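Local coordinates for protein acyl-CoA dehydrogenase (Bacillus anthracis, PDB 3OWA) that probably catalyses the FAD-dependent alpha,beta-dehydrogenation of acyl-CoA thioesters, giving trans-2-enoyl-CoA products, at residues A[94-99]-A[329-333]; A[103-107]-A[278-282]; A[463-468]-A[503-507]. All blocks are in the same frame, centred on the assembly; numbering follows the deposited sequence.

Contact 1. Residues A[94-99]-A[329-333]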
# COMPACT_ATOMS: atom_id res chain seq x y z
N ASP A 94 29.56 17.92 8.61
CA ASP A 94 29.05 17.02 9.65
C ASP A 94 27.89 16.14 9.12
O ASP A 94 27.40 16.35 8.00
CB ASP A 94 28.65 17.81 10.91
CG ASP A 94 27.38 18.64 10.73
OD1 ASP A 94 27.18 19.58 11.53
OD2 ASP A 94 26.56 18.39 9.83
N LYS A 95 27.47 15.16 9.92
CA LYS A 95 26.47 14.19 9.47
C LYS A 95 25.06 14.80 9.29
O LYS A 95 24.25 14.28 8.48
CB LYS A 95 26.40 13.00 10.42
CG LYS A 95 27.69 12.20 10.53
CD LYS A 95 28.04 11.51 9.23
CE LYS A 95 29.53 11.17 9.17
NZ LYS A 95 30.38 12.35 9.44
N VAL A 96 24.77 15.86 10.02
CA VAL A 96 23.51 16.56 9.88
C VAL A 96 23.39 17.19 8.51
O VAL A 96 22.38 17.06 7.85
CB VAL A 96 23.28 17.60 11.00
CG1 VAL A 96 21.99 18.37 10.74
CG2 VAL A 96 23.19 16.91 12.36
N SER A 97 24.47 17.85 8.07
CA SER A 97 24.56 18.43 6.74
C SER A 97 24.34 17.40 5.63
O SER A 97 23.56 17.62 4.72
CB SER A 97 25.92 19.12 6.56
OG SER A 97 26.05 20.20 7.47
N SER A 98 25.03 16.27 5.68
CA SER A 98 24.82 15.28 4.62
C SER A 98 23.45 14.56 4.70
O SER A 98 22.96 14.06 3.70
CB SER A 98 26.00 14.32 4.51
OG SER A 98 26.15 13.55 5.68
N ALA A 99 22.81 14.56 5.88
CA ALA A 99 21.43 14.08 5.99
C ALA A 99 20.51 15.08 5.29
O ALA A 99 19.62 14.70 4.55
CB ALA A 99 21.01 13.87 7.45
N VAL A 329 20.47 10.53 13.51
CA VAL A 329 21.55 11.31 12.92
C VAL A 329 22.30 12.05 14.04
O VAL A 329 23.53 12.03 14.11
CB VAL A 329 21.04 12.30 11.83
CG1 VAL A 329 22.20 13.07 11.24
CG2 VAL A 329 20.29 11.52 10.69
N GLY A 330 21.53 12.67 14.95
CA GLY A 330 22.08 13.28 16.15
C GLY A 330 22.92 12.38 17.05
O GLY A 330 23.93 12.83 17.58
N LEU A 331 22.52 11.11 17.21
CA LEU A 331 23.31 10.16 18.02
C LEU A 331 24.67 9.90 17.38
O LEU A 331 25.71 9.86 18.07
CB LEU A 331 22.57 8.84 18.26
CG LEU A 331 21.35 8.88 19.19
CD1 LEU A 331 20.49 7.64 19.02
CD2 LEU A 331 21.75 9.11 20.68
N PHE A 332 24.65 9.71 16.07
CA PHE A 332 25.86 9.54 15.28
C PHE A 332 26.79 10.77 15.47
O PHE A 332 27.97 10.62 15.81
CB PHE A 332 25.46 9.28 13.81
CG PHE A 332 26.58 8.83 12.91
CD1 PHE A 332 26.36 8.73 11.53
CD2 PHE A 332 27.86 8.52 13.40
CE1 PHE A 332 27.40 8.31 10.65
CE2 PHE A 332 28.90 8.11 12.54
CZ PHE A 332 28.68 7.99 11.16
N GLU A 333 26.24 11.98 15.30
CA GLU A 333 27.01 13.23 15.46
C GLU A 333 27.62 13.41 16.85
O GLU A 333 28.73 13.92 16.98
CB GLU A 333 26.17 14.47 15.14
CG GLU A 333 26.49 15.16 13.82
CD GLU A 333 27.96 15.53 13.64
OE1 GLU A 333 28.56 14.99 12.69
OE2 GLU A 333 28.51 16.35 14.43

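Contact 2. Residues A[103-107]-A[278-282]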
# COMPACT_ATOMS: atom_id res chain seq x y z
N GLU A 103 17.88 14.53 2.24
CA GLU A 103 16.49 14.89 2.40
C GLU A 103 16.03 15.74 1.21
O GLU A 103 14.96 15.50 0.66
CB GLU A 103 16.22 15.62 3.74
CG GLU A 103 14.72 15.67 4.06
CD GLU A 103 14.33 16.64 5.18
OE1 GLU A 103 13.30 17.33 5.00
OE2 GLU A 103 15.02 16.69 6.23
N LYS A 104 16.81 16.72 0.84
CA LYS A 104 16.44 17.60 -0.28
C LYS A 104 16.57 16.93 -1.64
O LYS A 104 15.76 17.22 -2.55
CB LYS A 104 17.27 18.88 -0.24
CG LYS A 104 17.08 19.68 1.06
CD LYS A 104 15.63 20.09 1.17
CE LYS A 104 15.39 21.07 2.28
NZ LYS A 104 13.92 21.04 2.56
N PHE A 105 17.55 16.02 -1.79
CA PHE A 105 17.65 15.23 -3.04
C PHE A 105 16.41 14.39 -3.36
O PHE A 105 16.08 14.12 -4.54
CB PHE A 105 18.94 14.37 -3.09
CG PHE A 105 20.01 14.96 -3.94
CD1 PHE A 105 20.16 14.59 -5.26
CD2 PHE A 105 20.89 15.92 -3.41
CE1 PHE A 105 21.17 15.19 -6.06
CE2 PHE A 105 21.87 16.52 -4.21
CZ PHE A 105 22.01 16.14 -5.53
N SER A 106 15.71 13.92 -2.32
CA SER A 106 14.46 13.14 -2.53
C SER A 106 13.42 13.81 -3.46
O SER A 106 12.64 13.14 -4.13
CB SER A 106 13.82 12.77 -1.19
OG SER A 106 13.25 13.95 -0.65
N ARG A 107 13.45 15.14 -3.55
CA ARG A 107 12.57 15.86 -4.48
C ARG A 107 12.75 15.36 -5.94
O ARG A 107 11.81 15.41 -6.75
CB ARG A 107 12.80 17.38 -4.32
CG ARG A 107 12.02 18.27 -5.26
CD ARG A 107 10.65 18.68 -4.69
NE ARG A 107 9.98 19.58 -5.63
CZ ARG A 107 9.91 20.90 -5.49
NH1 ARG A 107 10.41 21.48 -4.40
NH2 ARG A 107 9.31 21.64 -6.42
N GLY A 278 11.98 13.08 3.40
CA GLY A 278 11.88 14.18 2.42
C GLY A 278 10.73 13.94 1.45
O GLY A 278 9.95 14.85 1.14
N SER A 279 10.59 12.70 0.96
CA SER A 279 9.51 12.41 0.07
C SER A 279 8.15 12.49 0.72
O SER A 279 7.19 12.91 0.07
CB SER A 279 9.69 11.01 -0.56
OG SER A 279 10.98 10.90 -1.19
N ALA A 280 8.03 12.06 1.98
CA ALA A 280 6.75 12.13 2.65
C ALA A 280 6.34 13.58 2.83
O ALA A 280 5.17 13.89 2.66
CB ALA A 280 6.79 11.37 4.03
N LYS A 281 7.29 14.45 3.12
CA LYS A 281 6.97 15.87 3.23
C LYS A 281 6.51 16.45 1.91
O LYS A 281 5.59 17.27 1.87
CB LYS A 281 8.19 16.68 3.67
CG LYS A 281 8.64 16.50 5.09
CD LYS A 281 9.77 17.48 5.34
CE LYS A 281 10.49 17.25 6.65
NZ LYS A 281 11.59 18.27 6.78
N ARG A 282 7.12 16.02 0.81
CA ARG A 282 6.71 16.51 -0.49
C ARG A 282 5.29 16.01 -0.85
O ARG A 282 4.48 16.74 -1.44
CB ARG A 282 7.72 16.05 -1.56
CG ARG A 282 7.38 16.49 -2.97
CD ARG A 282 7.31 18.05 -3.07
NE ARG A 282 6.96 18.40 -4.44
CZ ARG A 282 6.66 19.62 -4.85
NH1 ARG A 282 6.34 19.83 -6.13
NH2 ARG A 282 6.66 20.64 -3.98
O HOH W 1 14.37 18.32 8.21
O HOH W 2 11.07 15.40 -1.67
O HOH W 3 11.45 10.85 -3.93

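Contact 3. Residues A[463-468]-A[503-507]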
# COMPACT_ATOMS: atom_id res chain seq x y z
N LEU A 463 2.44 6.98 28.28
CA LEU A 463 2.36 5.88 27.33
C LEU A 463 3.74 5.41 26.85
O LEU A 463 3.97 4.19 26.70
CB LEU A 463 1.48 6.25 26.13
CG LEU A 463 0.05 6.67 26.49
CD1 LEU A 463 -0.63 7.21 25.26
CD2 LEU A 463 -0.72 5.51 27.08
N VAL A 464 4.65 6.36 26.66
CA VAL A 464 6.00 6.03 26.23
C VAL A 464 6.68 5.12 27.27
O VAL A 464 7.25 4.07 26.92
CB VAL A 464 6.81 7.34 25.96
CG1 VAL A 464 8.31 7.10 26.07
CG2 VAL A 464 6.44 7.91 24.59
N ASN A 465 6.60 5.53 28.54
CA ASN A 465 7.11 4.72 29.66
C ASN A 465 6.50 3.32 29.72
O ASN A 465 7.21 2.31 29.85
CB ASN A 465 6.93 5.44 31.00
CG ASN A 465 8.20 6.09 31.50
OD1 ASN A 465 9.17 5.40 31.84
ND2 ASN A 465 8.21 7.43 31.56
N ASN A 466 5.18 3.24 29.59
CA ASN A 466 4.52 1.94 29.65
C ASN A 466 4.81 1.07 28.43
O ASN A 466 4.86 -0.16 28.54
CB ASN A 466 3.01 2.11 29.87
CG ASN A 466 2.66 2.46 31.34
OD1 ASN A 466 1.49 2.41 31.73
ND2 ASN A 466 3.67 2.80 32.13
N ALA A 467 5.02 1.71 27.27
CA ALA A 467 5.39 1.00 26.04
C ALA A 467 6.72 0.29 26.22
O ALA A 467 6.88 -0.85 25.75
CB ALA A 467 5.45 1.96 24.83
N LYS A 468 7.66 0.95 26.90
CA LYS A 468 8.97 0.36 27.18
C LYS A 468 8.85 -0.91 28.02
O LYS A 468 9.45 -1.93 27.70
CB LYS A 468 9.89 1.37 27.90
CG LYS A 468 10.35 2.51 27.00
CD LYS A 468 11.34 3.43 27.68
CE LYS A 468 11.46 4.71 26.87
NZ LYS A 468 12.60 5.52 27.30
N LEU A 503 7.61 2.37 19.65
CA LEU A 503 8.14 3.03 20.84
C LEU A 503 9.17 4.15 20.54
O LEU A 503 9.09 5.26 21.07
CB LEU A 503 8.68 1.98 21.82
CG LEU A 503 9.61 2.56 22.86
CD1 LEU A 503 8.77 3.14 23.98
CD2 LEU A 503 10.62 1.53 23.35
N TYR A 504 10.13 3.84 19.67
CA TYR A 504 11.16 4.79 19.24
C TYR A 504 10.56 6.02 18.54
O TYR A 504 10.97 7.16 18.78
CB TYR A 504 12.19 4.09 18.31
CG TYR A 504 13.43 4.91 18.01
CD1 TYR A 504 14.23 5.42 19.05
CD2 TYR A 504 13.81 5.17 16.70
CE1 TYR A 504 15.37 6.17 18.78
CE2 TYR A 504 14.95 5.92 16.42
CZ TYR A 504 15.73 6.41 17.47
OH TYR A 504 16.86 7.16 17.20
N ALA A 505 9.61 5.80 17.65
CA ALA A 505 8.94 6.92 17.00
C ALA A 505 8.13 7.77 18.00
O ALA A 505 8.18 9.01 17.96
CB ALA A 505 8.05 6.41 15.87
N MSE A 506 7.39 7.11 18.89
CA MSE A 506 6.60 7.80 19.93
C MSE A 506 7.48 8.65 20.81
O MSE A 506 7.20 9.82 21.02
CB MSE A 506 5.87 6.80 20.82
CG MSE A 506 4.68 6.14 20.19
SE MSE A 506 3.97 4.82 21.41
CE MSE A 506 3.40 5.99 22.84
N GLU A 507 8.54 8.06 21.35
CA GLU A 507 9.45 8.79 22.24
C GLU A 507 10.13 9.97 21.53
O GLU A 507 10.29 11.05 22.10
CB GLU A 507 10.50 7.84 22.83
CG GLU A 507 11.48 8.52 23.79
CD GLU A 507 12.59 7.58 24.32
OE1 GLU A 507 12.78 7.52 25.56
OE2 GLU A 507 13.29 6.92 23.51

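Contact 1. Residues A[94-99]-A[329-333]
Lys95 and Glu333 face each other where the first turn of helix 95-105 runs roughly antiparallel to helix 305-336, the axes of the two short segments passing 9.7 Å apart at 149°. The backbone N-H of Lys95 has no carbonyl to meet in the first turn of its own helix, and Glu333 accepts it instead: Lys95 N lies 3.0 Å from Glu333 OE1, with an almost straight angle of 178° at the hydrogen. The donor arrives from above the carboxylate plane. Asp94, the N-cap residue, serves the same turn from within, its OD2 accepting from Ser97 N at 2.8 Å. The two acids come close, Asp94 OD1 being 4.5 Å from Glu333 OE2, yet the helix N-terminus probably eases the repulsion, and Asp94 OD1 is also hydrogen-bonded to His37. The contact joins the N-terminal helical domain of the acyl-CoA dehydrogenase fold to its C-terminal helical domain, and Tyr270 of helix 257-293 adds a third surface against Lys95, Val329 and Phe332. Lysine suits the seam because its long aliphatic part can lie on an aromatic ring. With CG anti to the carbonyl carbon (chi1 -62°) and a further bend at chi2, the chain passes over one face of Phe332, where Lys95 CG makes a CH-pi contact 4.1 Å from the ring centroid; further along, Lys95 CD reaches Phe332 CE1 at 3.6 Å. Val96, beside Lys95, and Ala99, one turn on, are compact enough for Val329 CG1 to touch Val96 CG2 and Ala99 CB, each at 4.1 Å.

Contact 2. Residues A[103-107]-A[278-282]
Gly278 meets Glu103 across a very narrow gap, their CA atoms only 4.7 Å apart. Having no side chain, Gly278 lets the other backbone come close, and Glu103 CG rests 3.6 Å from Gly278 CA. Ser106 fits here too, because a small hydroxyl can turn back on its own helix: with OG between the backbone N and the carbonyl carbon (chi1 74°), Ser106 OG donates to Glu103 O at 2.7 Å. The same OG accepts from a water that also bonds weakly to Gly278 O. At Ser279 the link is again through water, one molecule lying 2.6 Å from Ser106 O and 2.8 Å from Ser279 OG, while Ser106 CB packs against that hydroxyl directly. Lys281 then stretches out fully, and Lys281 NZ meets Glu103 OE1 on its syn side in a salt bridge of 2.6 Å. Another water joins Lys281 NZ to Glu103 OE2. Glu322 is a second acidic partner of the lysine, and Tyr326 is hydrogen-bonded to Glu103 OE2, both from helix 305-336. Last comes Arg282, whose chain bends at chi2 and lays its guanidinium flat on that of Arg107, centres 3.5 Å apart and planes at 16°. Arg107 NE sits over the middle of the Arg282 group. Arginine is suited to such stacking by its flat, delocalised cation, which can present a face to one partner and N-H groups to others: Arg282 makes salt bridges with Glu393 and Glu285. These acids probably offset the repulsion between the paired cations, so the junction of N-terminal and C-terminal helical domains rests here on paired charges and bound water more than on apolar packing.

Contact 3. Residues A[463-468]-A[503-507]
The carboxylate of Glu507 receives Lys468 from above its plane, Lys468 NZ lying 2.7 Å from OE1 of Glu507 in a hydrogen-bonded salt bridge tilted 41° out of that plane. The other oxygen, OE2, pairs with Arg327 of helix 305-336, so each oxygen of this buried acid has a cationic partner, which would favour its ionised form. The ammonium in turn donates to the backbone oxygen of Asp20 and, weakly, to that of Phe17. Both side chains are long enough to carry their charges past the apolar seam: Glu507 runs out extended with CG anti to the backbone N (chi1 -179°), and Lys468 is likewise straight beyond CG, the two chains meeting at about a right angle. Beneath this bridge, helices 458-482 and 490-520 run antiparallel, the segment axes 9.8 Å apart with a signed crossing angle of -159°, the shallow tilt common in antiparallel helix bundles. They belong to the second C-terminal helical region of the chain, probably like the extra helical domain of very-long-chain acyl-CoA dehydrogenases. Leucine suits the middle of the seam because its branched end can fill the space between successive turns. Leu503 CD1 reaches Ala467 CB at 3.6 Å and also nestles against the backbone oxygen of Val464. Its contact with Lys468 CG is tight, at 3.5 Å from Leu503 CD1. Val464 straddles the next turn: CG1 touches Glu507 CB at 4.0 Å, while CG2 lies against the Glu507 backbone and touches Met506 CB at 4.0 Å. Met506, present as selenomethionine, bends at its last torsion and brings its CE to Leu463 CB, 3.8 Å away, while Phe535 of helix 526-554 lies against the same side chain.

Overall arrangement
Contacts 1 and 2 both use helix 95-105, at its start and toward its far end, and their centres lie about 17 Å apart; contact 2 is nested within the chain loop that contact 1 closes. Both tie the N-terminal helical domain to the C-terminal one, through helix 305-336 in the first case and helix 257-293 in the second, and both are only partly buried. Contact 1 mixes a capped helix start with apolar packing, whereas contact 2 is hydrated and rich in charge. Contact 3 is wholly buried, between two later helices, with a greasy seam and one enclosed ion pair across it, extended by Arg327. It touches contact 1 where Leu331 packs against Tyr504, but stays clear of contact 2.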